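PDB 1Y7R: hypothetical protein SA2161 from Staphylococcus aureus, which is of unknown function but belongs to the GNAT family and probably transfers an acetyl group from acetyl-CoA to an unidentified acceptor. Local coordinates for residues L17-M23 with D68-K73; A38-V42 with H87-Y91. The protein carries 4 engineered substitutions. All coordinates share one frame. Residues are numbered along the deposited sequence.

How the contacts relate
From the N terminus, the chain passes through helix 11-20, whose C-terminal end gives the first half of contact 1. It then runs through helix 28-34 into residues 38-42, at the start of strand 40-46, the first half of contact 2. Strands 49-58 and 63-71 follow, and the end of the latter closes contact 1. Helix 80-95 closes contact 2, so the two loops cross. Contact 1 ties helix 11-20 to strand 63-71 on one face of the sheet. Contact 2 lays helix 80-95 on the other face, over strand 40-46. Their centres are about 17 Å apart, yet they touch where I69 CD1 of contact 1 packs 3.5 Å from I88 CD1 of contact 2.

Contact 1 (L17-M23 with D68-K73); sequences LRINAGM and DIAVLK. Engineered in segment 68-73: L72 (natural residue Ser).
A70 points its CB into the end of helix 11-20. Residues 69-71 are extended (A70 phi/psi -131/122), and D68 before them is left-handed (59/41). The L17 side chain (chi1 t, chi2 p) reaches A70: its CG lies 3.8 Å from A70 CB, and its CD1 lies 3.7 Å from CD2 of L72, an engineered residue (Ser in nature) in rotamer mt. A21 CB and SE of M23, a selenomethionine, also pack on A70 CB, at 4.0 and 3.7 Å. The helix stops in a Schellman motif: G22 has phi 79°, M23 N bonds R18 O (3.0 Å) and G22 N bonds I19 O (3.0 Å). The contact joins the first helix of the GNAT fold to an inner strand, 63-71, of its sheet. The closest CA pair is A21 and L72, 4.4 Å apart. K73 N donates to N20 O at 2.9 Å. At the other end, R18 NH2 and NE meet D68 OD1 at 2.7 and 3.1 Å in a salt bridge. D68 OD2 makes a second salt bridge, with R55, and a hydrogen bond with the Y14 hydroxyl.

Contact 2 (A38-V42 with H87-Y91); sequences ALFTV and HIMKY
F40 and Y91 lie nearly parallel, yet their rings barely overlap. The planes are 12° apart and the centroids 4.8 Å apart, and each ring takes the other residue's CB over its face. F40 CB sits 3.6 Å from the centroid of the Y91 ring, and Y91 CB sits 3.6 Å from the centroid of the F40 ring, a reciprocal pair of CH-pi contacts. This is helix-on-sheet packing in the GNAT fold: helix 80-95, which follows strand 63-71, lies on one face of the sheet and reaches strand 40-46. The axes of the short segments 40-42 and 87-91 run nearly antiparallel, at 157°, and approach to 9.0 Å. The nearest CA pairs are F40 with Y91 at 7.3 Å and V42 with H87 at 6.9 Å. The strand is extended from F40 to V42. Before it, L39 is helical in phi/psi (-65/-34), and L39 and F40 together face V56 in a classic beta bulge. L39, F40 and V42 all point their CB toward the helix, while T41 points away. F40 (chi1 t) and Y91 (chi1 t) extend to meet, with their CG atoms 3.6 Å apart. The F40 ring also packs on I88 (mt), with CE2 4.0 Å from CG1, and stacks edge-to-face with Y6. V42 CG1 lies 4.1 Å from I88 CG1, and V42 CG2 lies 4.0 Å from H87 CB. The H87 ring leads away from the strand, and its ND1 is hydrogen-bonded with the Y6 hydroxyl. At the bulge, L39 CB comes within 3.5 Å of Y91 OH.

Contact 1 (L17-M23 with D68-K73)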
loop_
_atom_site.group_PDB
_atom_site.type_symbol
_atom_site.label_atom_id
_atom_site.label_comp_id
_atom_site.label_asym_id
_atom_site.label_seq_id
_atom_site.Cartn_x
_atom_site.Cartn_y
_atom_site.Cartn_z
ATOM N N LEU A 17 20.512 -4.263 -1.642
ATOM C CA LEU A 17 20.031 -4.312 -0.273
ATOM C C LEU A 17 18.914 -5.328 -0.106
ATOM O O LEU A 17 18.936 -6.113 0.848
ATOM C CB LEU A 17 19.648 -2.930 0.226
ATOM C CG LEU A 17 19.102 -2.881 1.642
ATOM C CD1 LEU A 17 20.119 -3.448 2.653
ATOM C CD2 LEU A 17 18.742 -1.421 1.953
ATOM N N ARG A 18 17.948 -5.339 -1.022
ATOM C CA ARG A 18 16.914 -6.380 -1.042
ATOM C C ARG A 18 17.511 -7.791 -0.973
ATOM O O ARG A 18 17.151 -8.590 -0.126
ATOM C CB ARG A 18 16.079 -6.263 -2.328
ATOM C CG ARG A 18 14.916 -5.307 -2.244
ATOM C CD ARG A 18 13.720 -5.948 -3.037
ATOM N NE ARG A 18 12.438 -5.510 -2.531
ATOM C CZ ARG A 18 11.413 -6.271 -2.186
ATOM N NH1 ARG A 18 11.414 -7.598 -2.334
ATOM N NH2 ARG A 18 10.346 -5.667 -1.718
ATOM N N ILE A 19 18.428 -8.103 -1.880
ATOM C CA ILE A 19 19.007 -9.451 -1.898
ATOM C C ILE A 19 19.743 -9.790 -0.597
ATOM O O ILE A 19 19.592 -10.901 -0.002
ATOM C CB ILE A 19 19.909 -9.598 -3.142
ATOM C CG1 ILE A 19 18.990 -9.720 -4.364
ATOM C CG2 ILE A 19 20.857 -10.811 -3.026
ATOM C CD1 ILE A 19 19.692 -9.383 -5.661
ATOM N N ASN A 20 20.535 -8.846 -0.138
ATOM C CA ASN A 20 21.343 -9.093 1.045
ATOM C C ASN A 20 20.609 -8.970 2.360
ATOM O O ASN A 20 21.166 -9.333 3.405
ATOM C CB ASN A 20 22.585 -8.241 1.005
ATOM C CG ASN A 20 23.568 -8.779 0.012
ATOM O OD1 ASN A 20 24.240 -9.770 0.294
ATOM N ND2 ASN A 20 23.591 -8.216 -1.177
ATOM N N ALA A 21 19.365 -8.498 2.292
ATOM C CA ALA A 21 18.436 -8.589 3.422
ATOM C C ALA A 21 17.633 -9.894 3.402
ATOM O O ALA A 21 16.822 -10.121 4.299
ATOM C CB ALA A 21 17.486 -7.388 3.429
ATOM N N GLY A 22 17.867 -10.755 2.409
ATOM C CA GLY A 22 17.170 -12.038 2.315
ATOM C C GLY A 22 15.774 -11.888 1.748
ATOM O O GLY A 22 14.898 -12.709 2.028
HETATM N N MSE A 23 15.552 -10.832 0.959
HETATM C CA MSE A 23 14.235 -10.614 0.341
HETATM C C MSE A 23 14.265 -10.951 -1.126
HETATM O O MSE A 23 15.336 -11.031 -1.718
HETATM C CB MSE A 23 13.788 -9.175 0.522
HETATM C CG MSE A 23 13.627 -8.815 1.986
HETATM SE SE MSE A 23 13.592 -6.891 2.279
HETATM C CE MSE A 23 12.048 -6.387 1.269
ATOM N N ASP A 68 9.351 -2.288 1.676
ATOM C CA ASP A 68 10.812 -2.329 1.481
ATOM C C ASP A 68 11.596 -2.044 2.746
ATOM O O ASP A 68 12.624 -1.347 2.706
ATOM C CB ASP A 68 11.228 -1.346 0.378
ATOM C CG ASP A 68 10.947 -1.885 -1.001
ATOM O OD1 ASP A 68 11.019 -3.116 -1.169
ATOM O OD2 ASP A 68 10.632 -1.117 -1.913
ATOM N N ILE A 69 11.143 -2.582 3.889
ATOM C CA ILE A 69 11.952 -2.479 5.115
ATOM C C ILE A 69 13.049 -3.529 5.003
ATOM O O ILE A 69 12.808 -4.729 5.225
ATOM C CB ILE A 69 11.096 -2.689 6.385
ATOM C CG1 ILE A 69 9.941 -1.678 6.379
ATOM C CG2 ILE A 69 11.958 -2.537 7.676
ATOM C CD1 ILE A 69 10.356 -0.263 6.462
ATOM N N ALA A 70 14.254 -3.081 4.662
ATOM C CA ALA A 70 15.325 -4.005 4.312
ATOM C C ALA A 70 16.549 -3.614 5.103
ATOM O O ALA A 70 17.029 -2.482 4.968
ATOM C CB ALA A 70 15.638 -3.894 2.830
ATOM N N VAL A 71 17.075 -4.544 5.889
ATOM C CA VAL A 71 18.328 -4.313 6.623
ATOM C C VAL A 71 19.245 -5.484 6.255
ATOM O O VAL A 71 18.804 -6.631 6.291
ATOM C CB VAL A 71 18.058 -4.273 8.171
ATOM C CG1 VAL A 71 19.361 -4.316 8.975
ATOM C CG2 VAL A 71 17.132 -3.057 8.554
ATOM N N LEU A 72 20.503 -5.218 5.902
ATOM C CA LEU A 72 21.458 -6.310 5.638
ATOM C C LEU A 72 21.390 -7.398 6.689
ATOM O O LEU A 72 21.345 -7.117 7.901
ATOM C CB LEU A 72 22.884 -5.788 5.583
ATOM C CG LEU A 72 23.189 -4.855 4.427
ATOM C CD1 LEU A 72 24.615 -4.336 4.618
ATOM C CD2 LEU A 72 23.061 -5.631 3.113
ATOM N N LYS A 73 21.407 -8.651 6.228
ATOM C CA LYS A 73 21.403 -9.773 7.163
ATOM C C LYS A 73 22.505 -9.587 8.226
ATOM O O LYS A 73 22.249 -9.766 9.419
ATOM C CB LYS A 73 21.598 -11.066 6.400
ATOM C CG LYS A 73 20.529 -12.135 6.641
ATOM C CD LYS A 73 19.084 -11.633 6.641
ATOM C CE LYS A 73 18.133 -12.724 7.219
ATOM N NZ LYS A 73 16.771 -12.214 7.654
#

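Contact 2 (A38-V42 with H87-Y91)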
loop_
_atom_site.group_PDB
_atom_site.type_symbol
_atom_site.label_atom_id
_atom_site.label_comp_id
_atom_site.label_asym_id
_atom_site.label_seq_id
_atom_site.Cartn_x
_atom_site.Cartn_y
_atom_site.Cartn_z
ATOM N N ALA A 38 8.290 6.945 -4.344
ATOM C CA ALA A 38 7.797 6.740 -2.969
ATOM C C ALA A 38 7.517 8.115 -2.378
ATOM O O ALA A 38 8.213 9.093 -2.717
ATOM C CB ALA A 38 8.846 6.027 -2.159
ATOM N N LEU A 39 6.550 8.206 -1.464
ATOM C CA LEU A 39 6.338 9.473 -0.753
ATOM C C LEU A 39 7.539 9.830 0.136
ATOM O O LEU A 39 7.865 11.019 0.318
ATOM C CB LEU A 39 5.099 9.394 0.111
ATOM C CG LEU A 39 3.791 9.346 -0.662
ATOM C CD1 LEU A 39 2.637 9.106 0.328
ATOM C CD2 LEU A 39 3.591 10.617 -1.500
ATOM N N PHE A 40 8.180 8.800 0.692
ATOM C CA PHE A 40 9.265 9.005 1.635
ATOM C C PHE A 40 10.180 7.794 1.605
ATOM O O PHE A 40 9.709 6.651 1.524
ATOM C CB PHE A 40 8.662 9.175 3.040
ATOM C CG PHE A 40 9.673 9.252 4.150
ATOM C CD1 PHE A 40 10.302 10.467 4.447
ATOM C CD2 PHE A 40 9.962 8.111 4.924
ATOM C CE1 PHE A 40 11.233 10.558 5.512
ATOM C CE2 PHE A 40 10.899 8.200 5.986
ATOM C CZ PHE A 40 11.524 9.442 6.274
ATOM N N THR A 41 11.489 8.048 1.675
ATOM C CA THR A 41 12.493 6.978 1.694
ATOM C C THR A 41 13.540 7.329 2.719
ATOM O O THR A 41 14.044 8.455 2.711
ATOM C CB THR A 41 13.200 6.814 0.314
ATOM O OG1 THR A 41 12.222 6.578 -0.715
ATOM C CG2 THR A 41 14.150 5.622 0.329
ATOM N N VAL A 42 13.877 6.385 3.592
ATOM C CA VAL A 42 15.003 6.572 4.534
ATOM C C VAL A 42 16.053 5.524 4.232
ATOM O O VAL A 42 15.731 4.367 3.968
ATOM C CB VAL A 42 14.592 6.292 6.066
ATOM C CG1 VAL A 42 13.821 4.989 6.300
ATOM C CG2 VAL A 42 15.819 6.432 7.033
ATOM N N HIS A 87 12.178 6.796 11.753
ATOM C CA HIS A 87 12.127 7.864 10.727
ATOM C C HIS A 87 10.857 7.800 9.869
ATOM O O HIS A 87 10.217 8.839 9.594
ATOM C CB HIS A 87 13.416 7.846 9.917
ATOM C CG HIS A 87 14.584 8.381 10.685
ATOM N ND1 HIS A 87 14.918 9.721 10.683
ATOM C CD2 HIS A 87 15.434 7.782 11.555
ATOM C CE1 HIS A 87 15.965 9.912 11.469
ATOM N NE2 HIS A 87 16.297 8.754 12.015
ATOM N N ILE A 88 10.424 6.583 9.541
ATOM C CA ILE A 88 9.150 6.412 8.834
ATOM C C ILE A 88 7.971 6.929 9.666
ATOM O O ILE A 88 7.094 7.643 9.149
ATOM C CB ILE A 88 8.955 4.933 8.421
ATOM C CG1 ILE A 88 9.906 4.598 7.283
ATOM C CG2 ILE A 88 7.513 4.639 8.030
ATOM C CD1 ILE A 88 9.847 3.151 6.909
HETATM N N MSE A 89 7.966 6.604 10.958
HETATM C CA MSE A 89 6.841 7.011 11.828
HETATM C C MSE A 89 6.816 8.518 12.043
HETATM O O MSE A 89 5.729 9.113 12.183
HETATM C CB MSE A 89 6.859 6.260 13.164
HETATM C CG MSE A 89 6.552 4.768 13.054
HETATM SE SE MSE A 89 4.938 4.334 11.967
HETATM C CE MSE A 89 5.702 4.172 10.297
ATOM N N LYS A 90 7.999 9.132 12.077
ATOM C CA LYS A 90 8.121 10.593 12.015
ATOM C C LYS A 90 7.514 11.253 10.759
ATOM O O LYS A 90 6.777 12.253 10.865
ATOM C CB LYS A 90 9.582 10.993 12.237
ATOM C CG LYS A 90 9.798 12.491 12.246
ATOM C CD LYS A 90 11.192 12.830 12.758
ATOM C CE LYS A 90 11.082 13.370 14.172
ATOM N NZ LYS A 90 9.914 12.765 14.892
ATOM N N TYR A 91 7.811 10.698 9.585
ATOM C CA TYR A 91 7.213 11.165 8.331
ATOM C C TYR A 91 5.684 11.049 8.388
ATOM O O TYR A 91 4.959 12.005 8.118
ATOM C CB TYR A 91 7.777 10.394 7.129
ATOM C CG TYR A 91 6.935 10.680 5.926
ATOM C CD1 TYR A 91 5.945 9.793 5.530
ATOM C CD2 TYR A 91 7.036 11.905 5.272
ATOM C CE1 TYR A 91 5.105 10.089 4.451
ATOM C CE2 TYR A 91 6.219 12.196 4.184
ATOM C CZ TYR A 91 5.254 11.294 3.800
ATOM O OH TYR A 91 4.427 11.574 2.726
#